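Local coordinates for alcohol dehydrogenase superfamily protein (Novosphingobium aromaticivorans, PDB 3GAZ) that probably catalyses an NADP-dependent oxidation or reduction, as a member of the medium-chain alcohol dehydrogenase and enoyl reductase family, at residues A10-E15 with P64-M69; D112-A117 with E276-F281; Q127-P132 with K330-V335; V166-A171 with E188-L193; Q215-V220 with F233-R238. All blocks are in the same frame, centred on the assembly; numbering follows the deposited sequence.

Contact 1: residues A10-E15 with P64-M69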
# COMPACT_ATOMS: atom_id res chain seq x y z
N ALA A 10 13.10 14.79 2.27
CA ALA A 10 12.81 13.60 1.49
C ALA A 10 12.56 14.01 0.04
O ALA A 10 12.18 15.14 -0.24
CB ALA A 10 11.58 12.89 2.05
N ALA A 11 12.80 13.07 -0.87
CA ALA A 11 12.57 13.32 -2.28
C ALA A 11 11.21 12.72 -2.60
O ALA A 11 10.96 11.54 -2.32
CB ALA A 11 13.66 12.66 -3.12
N VAL A 12 10.33 13.53 -3.16
CA VAL A 12 9.00 13.07 -3.49
C VAL A 12 8.72 13.15 -4.98
O VAL A 12 9.01 14.16 -5.62
CB VAL A 12 7.92 13.92 -2.77
CG1 VAL A 12 6.53 13.40 -3.10
CG2 VAL A 12 8.17 13.90 -1.27
N VAL A 13 8.17 12.07 -5.54
CA VAL A 13 7.79 12.07 -6.94
C VAL A 13 6.31 12.42 -6.85
O VAL A 13 5.52 11.64 -6.31
CB VAL A 13 7.99 10.68 -7.59
CG1 VAL A 13 7.46 10.70 -9.02
CG2 VAL A 13 9.46 10.32 -7.60
N GLU A 14 5.96 13.60 -7.33
CA GLU A 14 4.59 14.09 -7.25
C GLU A 14 3.62 13.52 -8.27
O GLU A 14 2.46 13.26 -7.95
CB GLU A 14 4.61 15.62 -7.32
CG GLU A 14 5.71 16.22 -6.45
CD GLU A 14 5.59 17.71 -6.27
OE1 GLU A 14 5.39 18.42 -7.28
OE2 GLU A 14 5.70 18.18 -5.12
N GLU A 15 4.09 13.34 -9.50
CA GLU A 15 3.26 12.79 -10.56
C GLU A 15 4.08 11.94 -11.51
O GLU A 15 5.31 12.00 -11.51
CB GLU A 15 2.56 13.91 -11.34
CG GLU A 15 3.49 14.90 -12.04
CD GLU A 15 3.99 16.01 -11.13
OE1 GLU A 15 3.15 16.58 -10.39
OE2 GLU A 15 5.20 16.31 -11.15
N PRO A 64 1.31 10.89 -5.37
CA PRO A 64 2.68 11.21 -5.00
C PRO A 64 3.24 10.22 -3.99
O PRO A 64 2.49 9.58 -3.25
CB PRO A 64 2.55 12.61 -4.41
CG PRO A 64 1.21 12.54 -3.74
CD PRO A 64 0.37 11.88 -4.81
N ALA A 65 4.56 10.09 -3.95
CA ALA A 65 5.17 9.16 -3.02
C ALA A 65 6.69 9.28 -2.97
O ALA A 65 7.32 9.83 -3.87
CB ALA A 65 4.78 7.72 -3.38
N ILE A 66 7.26 8.78 -1.88
CA ILE A 66 8.70 8.76 -1.69
C ILE A 66 9.09 7.37 -2.17
O ILE A 66 8.57 6.37 -1.67
CB ILE A 66 9.07 8.93 -0.21
CG1 ILE A 66 8.68 10.33 0.26
CG2 ILE A 66 10.55 8.66 -0.01
CD1 ILE A 66 8.72 10.53 1.76
N LEU A 67 9.98 7.30 -3.16
CA LEU A 67 10.40 6.02 -3.72
C LEU A 67 11.71 5.50 -3.12
O LEU A 67 12.29 6.14 -2.25
CB LEU A 67 10.49 6.13 -5.24
CG LEU A 67 9.26 6.76 -5.89
CD1 LEU A 67 9.36 6.64 -7.42
CD2 LEU A 67 8.00 6.07 -5.39
N GLY A 68 12.16 4.34 -3.59
CA GLY A 68 13.39 3.75 -3.08
C GLY A 68 12.99 2.60 -2.17
O GLY A 68 12.20 2.80 -1.25
N MSE A 69 13.55 1.42 -2.40
CA MSE A 69 13.18 0.24 -1.61
C MSE A 69 14.23 -0.25 -0.60
O MSE A 69 13.87 -0.78 0.45
CB MSE A 69 12.82 -0.91 -2.56
CG MSE A 69 11.82 -0.52 -3.65
SE MSE A 69 11.57 -1.84 -4.90
CE MSE A 69 12.64 -1.37 -6.08
O HOH W 1 11.31 9.49 -4.32
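Val-13 and Ala-65 form a single antiparallel bridge of the hydrogen-bonded kind, through which the end of strand 7-13 meets the loop 64-69 that leads into strand 70-78. The two backbones run 133° apart, and their bonds are Val-13 N to Ala-65 O at 2.9 Å and Ala-65 N to Val-13 O at 3.0 Å. Both are fairly straight at the hydrogen. A CA-H...O contact from Pro-64 CA, 3.2 Å from Val-13 O, gives that carbonyl a second, weaker neighbour. Pro-64 follows a cis peptide bond, and its CB also rests against the carbonyl oxygen of Glu-14. Past Ile-66 the chains separate, and a water fills in: it donates to Ala-11 O and accepts from Leu-67 N at 2.8 Å.

Apolar side chains flank the bridge. Ile-66 meets two residues of the strand, its CG1 3.9 Å from Val-12 CG2 and its CD1 3.7 Å from Ala-10 CB, while its CB, CG1 and CG2 gather round the carbonyl oxygen of Ala-11. Val-13 holds CG2 anti to its carbonyl carbon (CG1 being anti to N, chi1 175°), which directs CG2 to Leu-67 CD1 at 3.7 Å, the two side chains crossing at about a right angle. Leu-67 also packs on Ile-51 of helix 46-52, and Val-12 on Leu-25 of strand 20-26.

Backbone pairing thus satisfies N and O of Val-13 and Ala-65, the water serves Ala-11 O and Leu-67 N, and apolar packing surrounds them, joining hairpin 7-13/20-26 to the loop before strand 70-78 without any charged side-chain pair.

Contact 2: residues D112-A117 with E276-F281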
# COMPACT_ATOMS: atom_id res chain seq x y z
N ASP A 112 9.53 -1.68 10.40
CA ASP A 112 9.22 -2.84 11.22
C ASP A 112 10.55 -3.55 11.45
O ASP A 112 11.23 -3.92 10.49
CB ASP A 112 8.26 -3.77 10.48
CG ASP A 112 7.81 -4.95 11.32
OD1 ASP A 112 8.67 -5.70 11.83
OD2 ASP A 112 6.58 -5.15 11.45
N ALA A 113 10.91 -3.74 12.72
CA ALA A 113 12.18 -4.37 13.09
C ALA A 113 12.47 -5.69 12.36
O ALA A 113 13.63 -5.99 12.07
CB ALA A 113 12.22 -4.59 14.60
N ARG A 114 11.43 -6.45 12.07
CA ARG A 114 11.59 -7.74 11.40
C ARG A 114 12.21 -7.66 10.01
O ARG A 114 12.79 -8.64 9.52
CB ARG A 114 10.23 -8.44 11.31
CG ARG A 114 9.66 -8.85 12.66
CD ARG A 114 8.26 -9.41 12.51
NE ARG A 114 7.29 -8.36 12.22
CZ ARG A 114 6.00 -8.57 12.03
NH1 ARG A 114 5.50 -9.80 12.11
NH2 ARG A 114 5.18 -7.55 11.78
N LEU A 115 12.09 -6.50 9.37
CA LEU A 115 12.63 -6.30 8.03
C LEU A 115 14.12 -5.94 8.05
O LEU A 115 14.79 -5.97 7.01
CB LEU A 115 11.87 -5.17 7.33
CG LEU A 115 10.39 -5.40 7.01
CD1 LEU A 115 9.79 -4.12 6.42
CD2 LEU A 115 10.25 -6.55 6.03
N LEU A 116 14.63 -5.60 9.23
CA LEU A 116 16.02 -5.20 9.38
C LEU A 116 16.99 -6.25 9.91
O LEU A 116 16.59 -7.21 10.56
CB LEU A 116 16.10 -3.97 10.29
CG LEU A 116 15.46 -2.69 9.76
CD1 LEU A 116 15.39 -1.66 10.87
CD2 LEU A 116 16.26 -2.17 8.57
N ALA A 117 18.26 -6.03 9.61
CA ALA A 117 19.35 -6.89 10.05
C ALA A 117 20.56 -5.98 10.23
O ALA A 117 20.71 -4.98 9.52
CB ALA A 117 19.65 -7.96 9.01
N GLU A 276 3.15 -10.47 5.03
CA GLU A 276 3.24 -11.85 5.51
C GLU A 276 4.66 -12.36 5.29
O GLU A 276 5.27 -12.13 4.25
CB GLU A 276 2.22 -12.76 4.81
CG GLU A 276 2.54 -13.13 3.38
CD GLU A 276 1.59 -14.21 2.85
OE1 GLU A 276 0.37 -13.95 2.77
OE2 GLU A 276 2.08 -15.32 2.52
N GLY A 277 5.19 -13.05 6.30
CA GLY A 277 6.53 -13.58 6.21
C GLY A 277 7.58 -12.49 6.38
O GLY A 277 8.71 -12.63 5.91
N LEU A 278 7.21 -11.41 7.06
CA LEU A 278 8.12 -10.29 7.29
C LEU A 278 9.41 -10.71 7.96
O LEU A 278 10.48 -10.20 7.63
CB LEU A 278 7.44 -9.21 8.13
CG LEU A 278 6.97 -7.95 7.40
CD1 LEU A 278 6.04 -8.32 6.26
CD2 LEU A 278 6.27 -7.02 8.39
N ALA A 279 9.31 -11.62 8.92
CA ALA A 279 10.49 -12.09 9.65
C ALA A 279 11.51 -12.78 8.75
O ALA A 279 12.71 -12.72 9.02
CB ALA A 279 10.05 -13.04 10.77
N HIS A 280 11.04 -13.43 7.70
CA HIS A 280 11.92 -14.13 6.77
C HIS A 280 12.91 -13.16 6.11
O HIS A 280 14.02 -13.54 5.75
CB HIS A 280 11.09 -14.84 5.70
CG HIS A 280 11.88 -15.75 4.81
ND1 HIS A 280 12.77 -16.68 5.30
CD2 HIS A 280 11.90 -15.89 3.47
CE1 HIS A 280 13.30 -17.36 4.30
NE2 HIS A 280 12.78 -16.90 3.17
N PHE A 281 12.50 -11.90 5.95
CA PHE A 281 13.37 -10.90 5.33
C PHE A 281 14.63 -10.65 6.15
O PHE A 281 15.74 -10.77 5.64
CB PHE A 281 12.61 -9.59 5.11
CG PHE A 281 11.93 -9.50 3.77
CD1 PHE A 281 11.57 -10.66 3.08
CD2 PHE A 281 11.67 -8.27 3.19
CE1 PHE A 281 10.95 -10.58 1.83
CE2 PHE A 281 11.06 -8.18 1.95
CZ PHE A 281 10.70 -9.34 1.26
O HOH W 2 13.46 -11.03 10.99
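Leu-278 meets the Asp-112/Arg-114 pair and Leu-115 with neighbouring atoms, CD2 and CG, of one side chain. Its CD2 lies 3.6 Å from Arg-114 NH2, over one face of the guanidinium, and equally close to Asp-112 OD2, while its CG touches Leu-115 CD2 at 3.8 Å. The same Leu-115 methyl reaches the ring of Phe-281, 3.6 Å from CD2, the two side chains lying side by side and pointing the same way. Arg-114 CB covers Ala-279 CA, and a water lies within hydrogen-bonding distance of the carbonyl oxygens of both Arg-114 and Ala-279.

The guanidinium owes its position to Asp-112, which it grips side-on: NE to OD1 at 3.0 Å and NH2 to OD2 at 2.8 Å, with both oxygens close to the guanidinium plane. Asp-112 OD1 accepts a further bond on its anti lone pair, from Arg-114 N, and this closes an Asx turn. The arginine bends at chi3 (-72°), which turns NE toward the aspartate. An alanine in place of Asp-112 would probably leave the guanidinium without its charged mate and free to swing off Leu-278, and leave Arg-114 N without its side-chain acceptor.

Around this first shell, helix 270-274 supplies Leu-272 against Leu-115 and Thr-271 against Leu-278 and Phe-281, and Leu-94 of strand 90-94 also packs on Phe-281. Arg-114 further packs on Asp-323 of the second subunit, so the 3-10 turn linking strands 108-112 and 116-118 touches both the start of helix 278-293 and the second subunit.

Contact 3: residues Q127-P132 with K330-V335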
# COMPACT_ATOMS: atom_id res chain seq x y z
N GLN A 127 27.66 0.28 0.04
CA GLN A 127 27.73 -1.14 -0.32
C GLN A 127 26.56 -1.96 0.24
O GLN A 127 25.99 -2.79 -0.46
CB GLN A 127 29.03 -1.76 0.19
CG GLN A 127 30.27 -1.39 -0.59
CD GLN A 127 31.51 -2.02 0.03
OE1 GLN A 127 31.83 -1.77 1.19
NE2 GLN A 127 32.22 -2.84 -0.75
N ALA A 128 26.24 -1.73 1.51
CA ALA A 128 25.16 -2.46 2.16
C ALA A 128 23.79 -2.09 1.61
O ALA A 128 22.90 -2.93 1.52
CB ALA A 128 25.21 -2.23 3.66
N SER A 129 23.62 -0.82 1.24
CA SER A 129 22.33 -0.34 0.73
C SER A 129 21.85 -0.97 -0.59
O SER A 129 20.65 -1.01 -0.85
CB SER A 129 22.36 1.18 0.57
OG SER A 129 23.14 1.57 -0.56
N VAL A 130 22.77 -1.47 -1.41
CA VAL A 130 22.38 -2.07 -2.69
C VAL A 130 22.22 -3.58 -2.64
O VAL A 130 21.97 -4.22 -3.66
CB VAL A 130 23.40 -1.74 -3.80
CG1 VAL A 130 23.48 -0.25 -4.02
CG2 VAL A 130 24.78 -2.31 -3.42
N LEU A 131 22.32 -4.15 -1.44
CA LEU A 131 22.24 -5.60 -1.28
C LEU A 131 20.86 -6.24 -1.00
O LEU A 131 20.50 -7.24 -1.61
CB LEU A 131 23.22 -6.01 -0.17
CG LEU A 131 23.93 -7.36 -0.19
CD1 LEU A 131 24.58 -7.62 -1.54
CD2 LEU A 131 24.99 -7.36 0.92
N PRO A 132 20.07 -5.67 -0.07
CA PRO A 132 18.75 -6.21 0.28
C PRO A 132 17.86 -6.86 -0.79
O PRO A 132 17.74 -8.08 -0.83
CB PRO A 132 18.07 -5.04 0.98
CG PRO A 132 19.22 -4.39 1.69
CD PRO A 132 20.29 -4.37 0.60
N LYS A 330 25.47 -1.87 -8.93
CA LYS A 330 24.28 -1.09 -8.61
C LYS A 330 24.60 0.35 -8.17
O LYS A 330 25.73 0.67 -7.83
CB LYS A 330 23.45 -1.83 -7.55
CG LYS A 330 22.89 -3.16 -8.06
CD LYS A 330 22.09 -3.93 -7.01
CE LYS A 330 20.94 -3.10 -6.45
NZ LYS A 330 20.00 -2.65 -7.51
N ILE A 331 23.57 1.20 -8.20
CA ILE A 331 23.71 2.60 -7.84
C ILE A 331 23.15 2.87 -6.44
O ILE A 331 22.03 2.46 -6.13
CB ILE A 331 22.94 3.51 -8.83
CG1 ILE A 331 23.49 3.34 -10.24
CG2 ILE A 331 23.03 4.97 -8.37
CD1 ILE A 331 24.90 3.85 -10.44
N ALA A 332 23.93 3.56 -5.63
CA ALA A 332 23.52 3.91 -4.27
C ALA A 332 23.50 5.42 -4.12
O ALA A 332 24.36 6.14 -4.63
CB ALA A 332 24.48 3.30 -3.26
N ILE A 333 22.48 5.91 -3.41
CA ILE A 333 22.34 7.33 -3.16
C ILE A 333 22.82 7.58 -1.75
O ILE A 333 22.42 6.88 -0.82
CB ILE A 333 20.86 7.76 -3.23
CG1 ILE A 333 20.31 7.53 -4.64
CG2 ILE A 333 20.72 9.22 -2.80
CD1 ILE A 333 18.80 7.54 -4.71
N THR A 334 23.70 8.57 -1.58
CA THR A 334 24.19 8.90 -0.25
C THR A 334 23.26 9.94 0.35
O THR A 334 23.25 11.10 -0.08
CB THR A 334 25.61 9.47 -0.28
OG1 THR A 334 26.50 8.50 -0.84
CG2 THR A 334 26.07 9.81 1.14
N VAL A 335 22.48 9.53 1.34
CA VAL A 335 21.53 10.43 2.01
C VAL A 335 22.24 11.23 3.09
O VAL A 335 22.10 12.45 3.17
CB VAL A 335 20.37 9.63 2.65
CG1 VAL A 335 19.51 10.56 3.50
CG2 VAL A 335 19.53 8.98 1.56
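Val-130, at the turn following helix 125-129, packs against Lys-330 and Ala-332 where the chain returns from the nucleotide-binding half to finish the catalytic-type domain with strand 332-334. This buried contact is made mostly by side chains, with two backbone carbonyls taking part and no hydrogen bond passing directly between the segments.

Val-130 is the centre of it. Its CB stands 3.8 Å from Lys-330 CB, and its CG1, anti to the carbonyl carbon at chi1 -62°, reaches Ala-332 CB at 3.8 Å and Ile-331 O at 3.7 Å. Lys-330 arches over the valine backbone: the bend at chi3 (57°) brings CE to 3.2 Å from Val-130 O. A second bend follows at chi4, and the ammonium is held by the carbonyl oxygen of Thr-44; the lysine side chain lies about 3 Å from a bound calcium ion. Ala-332 CB also meets Ser-129 OG, a van der Waals contact at 3.5 Å; this hydroxyl is hydrogen-bonded to the carbonyl oxygen of Arg-126, one turn back in its own helix.

Strand 332-334 is fixed by its neighbours, pairing antiparallel with strand 41-43 and parallel with strand 306-307. Ile-331 turns to the other side, onto Ala-314, Ala-317 and Val-318 of helix 311-319, while Ser-129 also packs on Ala-72 of strand 70-78 and Ala-41 of strand 41-43, so that the end of helix 125-129 is wedged against the mixed sheet.

Contact 4: residues V166-A171 with E188-L193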
# COMPACT_ATOMS: atom_id res chain seq x y z
N VAL A 166 24.72 -11.55 -7.23
CA VAL A 166 24.56 -12.06 -5.88
C VAL A 166 24.14 -13.53 -5.92
O VAL A 166 24.50 -14.30 -5.03
CB VAL A 166 23.53 -11.22 -5.06
CG1 VAL A 166 24.12 -9.84 -4.78
CG2 VAL A 166 22.23 -11.09 -5.83
N ALA A 167 23.40 -13.91 -6.96
CA ALA A 167 22.97 -15.29 -7.12
C ALA A 167 24.22 -16.17 -7.31
O ALA A 167 24.31 -17.27 -6.78
CB ALA A 167 22.04 -15.42 -8.31
N ILE A 168 25.18 -15.66 -8.08
CA ILE A 168 26.42 -16.39 -8.33
C ILE A 168 27.15 -16.67 -7.02
O ILE A 168 27.58 -17.80 -6.76
CB ILE A 168 27.40 -15.57 -9.22
CG1 ILE A 168 26.91 -15.55 -10.67
CG2 ILE A 168 28.81 -16.16 -9.11
CD1 ILE A 168 27.76 -14.70 -11.58
N GLN A 169 27.28 -15.64 -6.19
CA GLN A 169 27.99 -15.77 -4.93
C GLN A 169 27.28 -16.65 -3.91
O GLN A 169 27.93 -17.35 -3.14
CB GLN A 169 28.26 -14.37 -4.35
CG GLN A 169 29.12 -13.52 -5.29
CD GLN A 169 29.36 -12.12 -4.78
OE1 GLN A 169 30.10 -11.91 -3.81
NE2 GLN A 169 28.73 -11.14 -5.41
N ILE A 170 25.95 -16.62 -3.90
CA ILE A 170 25.19 -17.46 -2.98
C ILE A 170 25.40 -18.92 -3.39
O ILE A 170 25.73 -19.77 -2.55
CB ILE A 170 23.67 -17.14 -3.02
CG1 ILE A 170 23.41 -15.79 -2.34
CG2 ILE A 170 22.87 -18.24 -2.31
CD1 ILE A 170 21.96 -15.35 -2.40
N ALA A 171 25.22 -19.20 -4.67
CA ALA A 171 25.37 -20.55 -5.20
C ALA A 171 26.76 -21.12 -4.91
O ALA A 171 26.90 -22.25 -4.48
CB ALA A 171 25.11 -20.56 -6.71
N GLU A 188 34.58 -10.75 -17.44
CA GLU A 188 35.75 -10.73 -16.58
C GLU A 188 35.33 -10.68 -15.11
O GLU A 188 35.93 -11.33 -14.26
CB GLU A 188 36.61 -9.51 -16.92
CG GLU A 188 37.97 -9.55 -16.28
CD GLU A 188 38.67 -10.85 -16.55
OE1 GLU A 188 38.70 -11.29 -17.72
OE2 GLU A 188 39.20 -11.44 -15.58
N TYR A 189 34.30 -9.89 -14.84
CA TYR A 189 33.78 -9.74 -13.48
C TYR A 189 33.25 -11.08 -12.97
O TYR A 189 33.54 -11.48 -11.84
CB TYR A 189 32.66 -8.70 -13.46
CG TYR A 189 31.90 -8.68 -12.15
CD1 TYR A 189 32.46 -8.13 -11.00
CD2 TYR A 189 30.64 -9.27 -12.06
CE1 TYR A 189 31.78 -8.17 -9.78
CE2 TYR A 189 29.95 -9.32 -10.84
CZ TYR A 189 30.53 -8.77 -9.71
OH TYR A 189 29.86 -8.83 -8.51
N VAL A 190 32.48 -11.77 -13.80
CA VAL A 190 31.91 -13.07 -13.44
C VAL A 190 33.02 -14.09 -13.16
O VAL A 190 32.94 -14.87 -12.21
CB VAL A 190 30.98 -13.61 -14.55
CG1 VAL A 190 30.57 -15.05 -14.25
CG2 VAL A 190 29.75 -12.72 -14.65
N ARG A 191 34.05 -14.08 -14.00
CA ARG A 191 35.17 -14.99 -13.84
C ARG A 191 35.80 -14.74 -12.47
O ARG A 191 36.09 -15.68 -11.72
CB ARG A 191 36.21 -14.75 -14.94
CG ARG A 191 37.38 -15.73 -14.94
CD ARG A 191 38.50 -15.21 -15.83
NE ARG A 191 39.09 -13.97 -15.30
CZ ARG A 191 39.82 -13.91 -14.19
NH1 ARG A 191 40.06 -15.01 -13.49
NH2 ARG A 191 40.31 -12.75 -13.78
N ASP A 192 36.01 -13.47 -12.15
CA ASP A 192 36.60 -13.06 -10.87
C ASP A 192 35.85 -13.62 -9.67
O ASP A 192 36.46 -14.03 -8.68
CB ASP A 192 36.66 -11.54 -10.77
CG ASP A 192 38.04 -10.99 -11.04
OD1 ASP A 192 38.94 -11.23 -10.20
OD2 ASP A 192 38.23 -10.32 -12.08
N LEU A 193 34.52 -13.62 -9.74
CA LEU A 193 33.71 -14.14 -8.64
C LEU A 193 33.95 -15.62 -8.38
O LEU A 193 33.68 -16.12 -7.30
CB LEU A 193 32.21 -13.91 -8.91
CG LEU A 193 31.68 -12.48 -8.76
CD1 LEU A 193 30.19 -12.47 -9.05
CD2 LEU A 193 31.96 -11.97 -7.34
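The flat amide of Gln-169 and the ring of Tyr-189 stand nearly perpendicular, their planes 83° apart, with NE2 of the amide 4.0 Å from the tyrosine OH, too long for a hydrogen bond. Leu-193 lies over one face of the amide, its CD2 3.7 Å from Gln-169 CD and 3.8 Å from CG, the two side chains crossing at about a right angle. The tyrosine ring has a cation-pi partner in Arg-300.

The amide is held by two bonds, to one group outside the helices and one within its own: OE1 accepts from the backbone N of Ala-298, and NE2 donates to the carbonyl oxygen of His-165, one turn earlier in helix 162-173. Both polar ends of this buried group are thereby met, and its rotation is fixed. An alanine in place of Gln-169 would probably open a gap beside Leu-193 CD2 and leave Ala-298 N without its acceptor.

Beside the amide the packing is purely apolar. Ile-168 puts CG2, anti to the backbone N, against Leu-193 CD1 at 3.9 Å, and its CD1 against Val-190 CG1, also at 3.9 Å. Leu-193 therefore packs on successive residues of helix 162-173, CD2 on Gln-169 and CD1 on both.

The short helix segments run nearly parallel, 20° apart with axes 10.6 Å from each other. Ile-168 and Val-190 both rest on Ala-180 of strand 177-182, which connects the helices. Two parallel helices on one side of a parallel sheet, with a strand between them in sequence, are the arrangement of a Rossmann fold, consistent with the GxGxxG-like pattern that runs into the start of helix 162-173.

Contact 5: residues Q215-V220 with F233-R238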
# COMPACT_ATOMS: atom_id res chain seq x y z
N GLN A 215 24.47 -32.44 -21.08
CA GLN A 215 23.36 -32.83 -20.21
C GLN A 215 22.47 -31.65 -19.80
O GLN A 215 21.25 -31.79 -19.66
CB GLN A 215 23.88 -33.49 -18.94
CG GLN A 215 24.60 -34.82 -19.13
CD GLN A 215 23.74 -35.85 -19.83
OE1 GLN A 215 23.87 -36.06 -21.03
NE2 GLN A 215 22.86 -36.49 -19.07
N GLY A 216 23.09 -30.49 -19.62
CA GLY A 216 22.35 -29.33 -19.18
C GLY A 216 22.72 -29.09 -17.73
O GLY A 216 23.56 -29.81 -17.18
N PHE A 217 22.10 -28.10 -17.10
CA PHE A 217 22.40 -27.75 -15.71
C PHE A 217 21.29 -28.16 -14.74
O PHE A 217 20.11 -28.11 -15.08
CB PHE A 217 22.61 -26.23 -15.61
CG PHE A 217 23.65 -25.69 -16.56
CD1 PHE A 217 24.97 -25.53 -16.15
CD2 PHE A 217 23.30 -25.36 -17.86
CE1 PHE A 217 25.93 -25.04 -17.04
CE2 PHE A 217 24.26 -24.87 -18.75
CZ PHE A 217 25.58 -24.71 -18.34
N ASP A 218 21.67 -28.57 -13.52
CA ASP A 218 20.68 -28.97 -12.52
C ASP A 218 19.74 -27.81 -12.18
O ASP A 218 18.53 -28.01 -11.99
CB ASP A 218 21.36 -29.41 -11.22
CG ASP A 218 22.25 -30.62 -11.39
OD1 ASP A 218 21.80 -31.61 -12.02
OD2 ASP A 218 23.39 -30.59 -10.88
N LEU A 219 20.29 -26.61 -12.10
CA LEU A 219 19.51 -25.43 -11.76
C LEU A 219 19.84 -24.22 -12.64
O LEU A 219 21.00 -23.90 -12.86
CB LEU A 219 19.79 -25.07 -10.29
CG LEU A 219 19.11 -23.85 -9.66
CD1 LEU A 219 17.58 -23.97 -9.76
CD2 LEU A 219 19.54 -23.75 -8.20
N VAL A 220 18.80 -23.57 -13.17
CA VAL A 220 18.99 -22.39 -14.01
C VAL A 220 18.22 -21.20 -13.42
O VAL A 220 17.02 -21.29 -13.20
CB VAL A 220 18.48 -22.60 -15.45
CG1 VAL A 220 18.70 -21.32 -16.27
CG2 VAL A 220 19.22 -23.78 -16.11
N PHE A 233 14.90 -22.76 -20.23
CA PHE A 233 14.19 -24.03 -20.35
C PHE A 233 15.03 -24.95 -21.23
O PHE A 233 15.01 -26.17 -21.08
CB PHE A 233 12.82 -23.84 -21.00
CG PHE A 233 11.80 -23.13 -20.13
CD1 PHE A 233 12.02 -22.94 -18.77
CD2 PHE A 233 10.59 -22.71 -20.68
CE1 PHE A 233 11.04 -22.34 -17.96
CE2 PHE A 233 9.61 -22.11 -19.88
CZ PHE A 233 9.84 -21.93 -18.52
N SER A 234 15.76 -24.35 -22.16
CA SER A 234 16.60 -25.11 -23.08
C SER A 234 17.89 -25.63 -22.43
O SER A 234 18.36 -26.72 -22.76
CB SER A 234 16.94 -24.23 -24.29
OG SER A 234 17.74 -24.93 -25.22
N ALA A 235 18.43 -24.87 -21.48
CA ALA A 235 19.67 -25.25 -20.80
C ALA A 235 19.52 -26.17 -19.59
O ALA A 235 20.50 -26.78 -19.16
CB ALA A 235 20.42 -23.98 -20.38
N VAL A 236 18.31 -26.28 -19.05
CA VAL A 236 18.09 -27.12 -17.87
C VAL A 236 18.21 -28.62 -18.15
O VAL A 236 17.83 -29.10 -19.22
CB VAL A 236 16.71 -26.80 -17.22
CG1 VAL A 236 15.57 -27.33 -18.10
CG2 VAL A 236 16.63 -27.38 -15.82
N LYS A 237 18.75 -29.35 -17.18
CA LYS A 237 18.94 -30.80 -17.27
C LYS A 237 17.59 -31.49 -17.06
O LYS A 237 16.68 -30.91 -16.50
CB LYS A 237 19.94 -31.25 -16.20
CG LYS A 237 20.17 -32.76 -16.11
CD LYS A 237 21.13 -33.11 -14.97
CE LYS A 237 22.52 -32.51 -15.20
NZ LYS A 237 23.46 -32.75 -14.06
N ARG A 238 17.48 -32.74 -17.53
CA ARG A 238 16.24 -33.50 -17.36
C ARG A 238 15.98 -33.63 -15.86
O ARG A 238 16.90 -33.92 -15.10
CB ARG A 238 16.37 -34.89 -17.99
CG ARG A 238 15.23 -35.85 -17.66
CD ARG A 238 15.36 -37.12 -18.49
NE ARG A 238 15.39 -36.78 -19.91
CZ ARG A 238 14.34 -36.29 -20.58
NH1 ARG A 238 13.19 -36.09 -19.95
NH2 ARG A 238 14.47 -35.95 -21.85
O HOH W 3 19.37 -33.84 -19.61
O HOH W 4 24.97 -30.73 -14.98
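Gly-216 lets strand 217-222 come down close on the chain leaving helix 227-235, at the start of an inner strand of the Rossmann-type parallel sheet. Its CA fits against the carbonyl oxygen of Ala-235, 3.2 Å away; a CB would clash with that oxygen, and the backbone's positive phi (107°) likewise suits glycine. Beyond it Phe-217 and Val-236 form a parallel bridge, Phe-217 N bonding to Ala-235 O at 2.9 Å and Lys-237 N to Phe-217 O at 2.8 Å, the latter from above the carbonyl plane.

Small bumps fill the hollows along the pairing. Ala-235 CB sits against the edge atom CD2 of the Phe-217 ring at 4.1 Å, while Ala-235 O also lies at the ring's edge, near its plane. Val-220 sends CG2 into the angle where helix gives way to strand, 3.9 Å from Val-236 CA. Val-236 in turn places CG2 next to Phe-217 O. Phe-179 also meets the ring, planes at about 60°, and Leu-155 of strand 153-157 touches both Phe-217 and Ala-235.

On the more exposed side Lys-237 lies alongside Asp-218, its chain bent at chi3 and the two pointing the same way, its CB covering Phe-217 O and its CE lying near Gly-216 O. A water links Gln-215 O to Arg-238 N. The lysine ends in a salt bridge, NZ to Asp-218 OD1 at 2.9 Å, approaching from above the carboxylate plane, and also donates to a water held by Gly-216 O.

Contacts 1, 2 and 3 belong to the half of the chain that carries the GroES-like domain, contacts 4 and 5 to the Rossmann-type half. Contact 3 joins the two groups: its Leu-131 CD1 packs on Val-166 CG1 of contact 4 at 4.0 Å, although their centres are 19 Å apart. It also lies nearest the bound calcium ion, about 3 Å from the side chain of Lys-330, whereas Tyr-189 of contact 4 is about 11 Å from it. Contacts 2 and 3 reach the same mixed sheet, centres 19 Å apart. Contacts 1 and 5, with centres 41 Å apart, lie on opposite sides of the chain's centre.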